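Local coordinates for protein meta cleavage compound hydrolase (Janthinobacterium, PDB 1J1I) that hydrolyses a carbon-carbon bond of the ring-cleavage product formed during carbazole degradation, probably releasing anthranilate, at residues 175-179 with 180-184. Numbering follows the deposited sequence.
Sequences FKIDD and AMINS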
# COMPACT_ATOMS: atom_id res chain seq x y z
N PHE A 175 -2.18 -18.64 9.36
CA PHE A 175 -1.52 -18.21 10.59
C PHE A 175 -1.23 -19.40 11.52
O PHE A 175 -2.13 -20.17 11.85
CB PHE A 175 -2.38 -17.18 11.32
CG PHE A 175 -1.72 -16.60 12.54
CD1 PHE A 175 -0.61 -15.77 12.42
CD2 PHE A 175 -2.20 -16.90 13.81
CE1 PHE A 175 0.01 -15.24 13.55
CE2 PHE A 175 -1.58 -16.38 14.95
CZ PHE A 175 -0.47 -15.55 14.82
N LYS A 176 0.03 -19.53 11.93
CA LYS A 176 0.44 -20.60 12.83
C LYS A 176 0.40 -20.13 14.28
O LYS A 176 1.12 -19.20 14.66
CB LYS A 176 1.85 -21.08 12.47
CG LYS A 176 2.39 -22.16 13.40
CD LYS A 176 3.83 -22.52 13.07
CE LYS A 176 4.36 -23.60 14.01
NZ LYS A 176 5.77 -23.98 13.69
N ILE A 177 -0.44 -20.77 15.08
CA ILE A 177 -0.57 -20.41 16.49
C ILE A 177 0.73 -20.68 17.24
O ILE A 177 1.41 -21.68 17.00
CB ILE A 177 -1.70 -21.22 17.16
CG1 ILE A 177 -3.02 -20.98 16.42
CG2 ILE A 177 -1.82 -20.82 18.62
CD1 ILE A 177 -3.51 -19.55 16.46
N ASP A 178 1.08 -19.78 18.15
CA ASP A 178 2.29 -19.92 18.96
C ASP A 178 1.93 -19.97 20.44
O ASP A 178 1.61 -18.95 21.04
CB ASP A 178 3.23 -18.74 18.70
CG ASP A 178 4.47 -18.78 19.57
OD1 ASP A 178 5.24 -19.76 19.46
OD2 ASP A 178 4.68 -17.84 20.36
N ASP A 179 1.98 -21.17 21.01
CA ASP A 179 1.65 -21.37 22.42
C ASP A 179 2.14 -20.27 23.36
O ASP A 179 1.38 -19.77 24.19
CB ASP A 179 2.21 -22.72 22.90
CG ASP A 179 1.39 -23.89 22.40
OD1 ASP A 179 1.84 -25.04 22.57
OD2 ASP A 179 0.29 -23.66 21.85
N ALA A 180 3.41 -19.89 23.22
CA ALA A 180 3.98 -18.84 24.06
C ALA A 180 3.14 -17.57 23.97
O ALA A 180 2.84 -16.94 24.98
CB ALA A 180 5.41 -18.55 23.62
N MET A 181 2.77 -17.21 22.75
CA MET A 181 1.96 -16.02 22.51
C MET A 181 0.57 -16.18 23.11
O MET A 181 0.01 -15.24 23.68
CB MET A 181 1.87 -15.73 21.01
CG MET A 181 1.02 -14.53 20.65
SD MET A 181 -0.73 -14.94 20.52
CE MET A 181 -1.05 -14.50 18.81
N ILE A 182 0.02 -17.39 23.00
CA ILE A 182 -1.30 -17.67 23.55
C ILE A 182 -1.27 -17.58 25.08
O ILE A 182 -2.13 -16.95 25.69
CB ILE A 182 -1.78 -19.09 23.15
CG1 ILE A 182 -2.09 -19.13 21.65
CG2 ILE A 182 -3.03 -19.47 23.96
CD1 ILE A 182 -3.26 -18.24 21.24
N ASN A 183 -0.26 -18.20 25.69
CA ASN A 183 -0.14 -18.19 27.15
C ASN A 183 0.02 -16.77 27.68
O ASN A 183 -0.59 -16.41 28.69
CB ASN A 183 1.05 -19.03 27.61
CG ASN A 183 0.96 -20.47 27.14
OD1 ASN A 183 -0.12 -21.05 27.08
ND2 ASN A 183 2.11 -21.06 26.82
N SER A 184 0.85 -15.98 27.01
CA SER A 184 1.08 -14.60 27.43
C SER A 184 -0.22 -13.80 27.41
O SER A 184 -0.55 -13.12 28.38
CB SER A 184 2.12 -13.95 26.51
OG SER A 184 2.43 -12.63 26.94
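D178 caps the N-terminus of helix 179-190 by accepting from M181. With CG anti to the backbone N (chi1 176°), its carboxylate turns toward the first helical turn, with OD2 near CB of A180. OD2 of D178 lies 3.1 Å from N of M181, and the N-H arrives from above the carboxylate plane, not within it. O of D178 takes the 3.0 Å bond from N of I182 and a weak one from N of M181. N of N183 gives a nearly straight bond (169°) to O of D179, 2.7 Å away. CG2 of I177 presses tightly on CG1 of I182 at 3.5 Å. M181 bends at chi2 and chi3, which brings CE to the edge of the F175 ring, 4.2 Å from CZ. V167 of helix 160-170 touches F175, I177 and I182, so these apolar side chains meet that helix. OD1 of N183 accepts from NE of R160. Replacing N183 by an alanine would probably leave that NE without this acceptor and weaken the tie between the two helices. The D178 carboxylate thus adds a second acceptor to an N-H that its own carbonyl holds only weakly, and its negative charge probably interacts favourably with the helix N-terminus.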